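Local coordinates for interferon alpha/beta receptor 1 (Mus musculus, PDB 3WCY), which pairs with IFNAR2 to form the cell-surface receptor for type I interferons, whose binding activates JAK-STAT signalling, at residues A[10-18]-A[94-103]. Residues are numbered along the deposited sequence; the frame is centred on the assembly and turned at random.
Sequences DVYIIDDNY and FIPFYTAHMS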
# COMPACT_ATOMS: atom_id res chain seq x y z
N ASP A 10 -9.10 -33.05 17.89
CA ASP A 10 -8.84 -31.81 17.15
C ASP A 10 -7.61 -31.04 17.64
O ASP A 10 -7.28 -31.09 18.82
CB ASP A 10 -10.08 -30.90 17.14
CG ASP A 10 -10.83 -30.89 15.82
OD1 ASP A 10 -10.60 -29.95 15.02
OD2 ASP A 10 -11.64 -31.82 15.59
N VAL A 11 -6.94 -30.33 16.72
CA VAL A 11 -5.74 -29.53 17.00
C VAL A 11 -6.02 -28.03 16.82
O VAL A 11 -6.44 -27.60 15.74
CB VAL A 11 -4.49 -30.03 16.22
CG1 VAL A 11 -4.71 -30.06 14.70
CG2 VAL A 11 -3.23 -29.23 16.57
N TYR A 12 -5.80 -27.24 17.89
CA TYR A 12 -6.00 -25.79 17.85
C TYR A 12 -4.68 -25.10 17.55
O TYR A 12 -3.66 -25.40 18.18
CB TYR A 12 -6.63 -25.25 19.15
CG TYR A 12 -7.01 -23.78 19.07
CD1 TYR A 12 -8.21 -23.38 18.48
CD2 TYR A 12 -6.18 -22.80 19.59
CE1 TYR A 12 -8.56 -22.04 18.41
CE2 TYR A 12 -6.52 -21.45 19.52
CZ TYR A 12 -7.71 -21.07 18.92
OH TYR A 12 -8.05 -19.74 18.85
N ILE A 13 -4.70 -24.20 16.57
CA ILE A 13 -3.52 -23.44 16.15
C ILE A 13 -3.79 -21.95 16.26
O ILE A 13 -4.69 -21.42 15.60
CB ILE A 13 -2.96 -23.84 14.74
CG1 ILE A 13 -3.06 -25.36 14.46
CG2 ILE A 13 -1.52 -23.33 14.57
CD1 ILE A 13 -3.02 -25.74 13.02
N ILE A 14 -3.01 -21.29 17.10
CA ILE A 14 -3.05 -19.85 17.31
C ILE A 14 -1.64 -19.36 16.95
O ILE A 14 -0.71 -19.50 17.75
CB ILE A 14 -3.59 -19.43 18.72
CG1 ILE A 14 -3.66 -17.91 18.92
CG2 ILE A 14 -2.89 -20.14 19.88
CD1 ILE A 14 -4.98 -17.28 18.57
N ASP A 15 -1.48 -18.90 15.68
CA ASP A 15 -0.21 -18.45 15.09
C ASP A 15 0.71 -19.68 15.04
O ASP A 15 0.34 -20.67 14.40
CB ASP A 15 0.41 -17.27 15.87
CG ASP A 15 -0.40 -15.99 15.83
OD1 ASP A 15 -1.65 -16.07 15.92
OD2 ASP A 15 0.21 -14.91 15.74
N ASP A 16 1.88 -19.65 15.72
CA ASP A 16 2.85 -20.74 15.70
C ASP A 16 2.75 -21.65 16.93
O ASP A 16 3.59 -22.54 17.12
CB ASP A 16 4.27 -20.23 15.44
CG ASP A 16 4.51 -19.86 13.99
OD1 ASP A 16 4.37 -20.75 13.11
OD2 ASP A 16 4.83 -18.67 13.72
N ASN A 17 1.69 -21.44 17.73
CA ASN A 17 1.40 -22.23 18.92
C ASN A 17 0.36 -23.29 18.59
O ASN A 17 -0.64 -23.00 17.93
CB ASN A 17 0.92 -21.33 20.07
CG ASN A 17 2.00 -20.43 20.62
OD1 ASN A 17 3.06 -20.88 21.06
ND2 ASN A 17 1.72 -19.14 20.64
N TYR A 18 0.63 -24.54 19.02
CA TYR A 18 -0.23 -25.70 18.80
C TYR A 18 -0.74 -26.26 20.13
O TYR A 18 -0.07 -26.13 21.16
CB TYR A 18 0.54 -26.78 18.02
CG TYR A 18 0.89 -26.39 16.60
CD1 TYR A 18 0.12 -26.83 15.53
CD2 TYR A 18 2.01 -25.60 16.33
CE1 TYR A 18 0.45 -26.47 14.21
CE2 TYR A 18 2.34 -25.24 15.02
CZ TYR A 18 1.56 -25.68 13.97
OH TYR A 18 1.88 -25.32 12.68
N PHE A 94 -3.48 -32.14 6.86
CA PHE A 94 -3.94 -30.79 6.52
C PHE A 94 -2.83 -29.75 6.30
O PHE A 94 -1.69 -29.96 6.73
CB PHE A 94 -4.93 -30.30 7.60
CG PHE A 94 -4.31 -29.97 8.94
CD1 PHE A 94 -3.99 -28.66 9.27
CD2 PHE A 94 -4.05 -30.97 9.87
CE1 PHE A 94 -3.40 -28.36 10.50
CE2 PHE A 94 -3.46 -30.67 11.10
CZ PHE A 94 -3.14 -29.37 11.41
N ILE A 95 -3.19 -28.62 5.67
CA ILE A 95 -2.30 -27.48 5.46
C ILE A 95 -2.54 -26.53 6.66
O ILE A 95 -3.66 -26.02 6.79
CB ILE A 95 -2.52 -26.79 4.09
CG1 ILE A 95 -2.30 -27.76 2.91
CG2 ILE A 95 -1.63 -25.55 3.93
CD1 ILE A 95 -3.57 -28.16 2.20
N PRO A 96 -1.54 -26.30 7.55
CA PRO A 96 -1.78 -25.46 8.74
C PRO A 96 -2.27 -24.02 8.53
O PRO A 96 -2.90 -23.47 9.42
CB PRO A 96 -0.46 -25.53 9.51
CG PRO A 96 0.55 -25.99 8.53
CD PRO A 96 -0.18 -26.87 7.56
N PHE A 97 -2.00 -23.43 7.35
CA PHE A 97 -2.37 -22.06 6.98
C PHE A 97 -3.89 -21.77 6.92
O PHE A 97 -4.28 -20.61 6.99
CB PHE A 97 -1.65 -21.65 5.68
CG PHE A 97 -1.86 -20.24 5.17
CD1 PHE A 97 -1.56 -19.15 5.98
CD2 PHE A 97 -2.32 -20.01 3.88
CE1 PHE A 97 -1.76 -17.84 5.51
CE2 PHE A 97 -2.49 -18.71 3.41
CZ PHE A 97 -2.21 -17.64 4.22
N TYR A 98 -4.73 -22.82 6.81
CA TYR A 98 -6.18 -22.64 6.76
C TYR A 98 -6.84 -22.73 8.16
O TYR A 98 -7.82 -22.04 8.42
CB TYR A 98 -6.84 -23.65 5.80
CG TYR A 98 -6.40 -23.55 4.35
CD1 TYR A 98 -6.76 -22.46 3.56
CD2 TYR A 98 -5.71 -24.59 3.74
CE1 TYR A 98 -6.39 -22.38 2.22
CE2 TYR A 98 -5.34 -24.53 2.39
CZ TYR A 98 -5.68 -23.42 1.64
OH TYR A 98 -5.32 -23.34 0.31
N THR A 99 -6.30 -23.59 9.04
CA THR A 99 -6.84 -23.80 10.39
C THR A 99 -6.26 -22.86 11.46
O THR A 99 -6.80 -22.79 12.57
CB THR A 99 -6.74 -25.28 10.81
OG1 THR A 99 -5.40 -25.75 10.59
CG2 THR A 99 -7.74 -26.17 10.09
N ALA A 100 -5.16 -22.14 11.13
CA ALA A 100 -4.48 -21.23 12.06
C ALA A 100 -5.24 -19.93 12.32
O ALA A 100 -5.70 -19.27 11.38
CB ALA A 100 -3.07 -20.93 11.58
N HIS A 101 -5.37 -19.57 13.61
CA HIS A 101 -6.04 -18.36 14.08
C HIS A 101 -5.03 -17.24 14.27
O HIS A 101 -3.83 -17.50 14.41
CB HIS A 101 -6.74 -18.62 15.43
CG HIS A 101 -7.95 -19.50 15.33
ND1 HIS A 101 -9.22 -18.97 15.27
CD2 HIS A 101 -8.03 -20.85 15.28
CE1 HIS A 101 -10.04 -20.00 15.20
NE2 HIS A 101 -9.37 -21.15 15.20
N MET A 102 -5.52 -15.99 14.31
CA MET A 102 -4.69 -14.80 14.49
C MET A 102 -4.77 -14.30 15.93
O MET A 102 -5.86 -13.92 16.39
CB MET A 102 -5.15 -13.70 13.55
CG MET A 102 -4.51 -13.75 12.21
SD MET A 102 -5.40 -12.71 11.05
CE MET A 102 -5.00 -11.12 11.67
N SER A 103 -3.62 -14.26 16.63
CA SER A 103 -3.54 -13.75 18.01
C SER A 103 -3.63 -12.22 17.93
O SER A 103 -3.29 -11.67 16.89
CB SER A 103 -2.23 -14.18 18.67
OG SER A 103 -1.12 -13.55 18.06
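A short parallel strand pairing sets I14 beside H101, bringing the N-terminal strand 12-14 of the first fibronectin type III domain alongside 100-101, close to loops of the second domain. Strand 12-14 is the middle of a small mixed sheet, antiparallel to 17-19 and parallel to the short 100-101. The H101 N-H bonds I13 O at 2.8 Å, nearly straight at 166°, and D15 N returns a more bent bond to H101 O. Beyond this pair the D15 carboxylate takes over: OD1 receives S103 N at 2.8 Å through its syn lone pair, while OD2 meets S103 OG at 3.0 Å from above the carboxylate plane. D15 follows I14 in a type II' turn, and its side chain also touches P123 and W130, in loops of the second fibronectin type III domain.

The apolar half lies around I13. Its CG1 branch runs roughly anti to the carbonyl carbon, beside the backbone N (chi1 -37°), carrying CD1 to the edge of the F94 ring, 3.7 Å from CE1, while CG2 packs on A100 CB. V11 CG1 packs on F94 CZ. On the other face of the sheet, the Y12 and H101 rings lie near parallel, planes at 25°, but slid apart with centroids 4.7 Å from each other, so they barely overlap; Y12 OH sits above one face of the imidazole, near its rim.

Two bonds hold the buried carboxylate to S103, which probably favours the charged form of D15 and sets the position of S103 relative to the 14-17 turn.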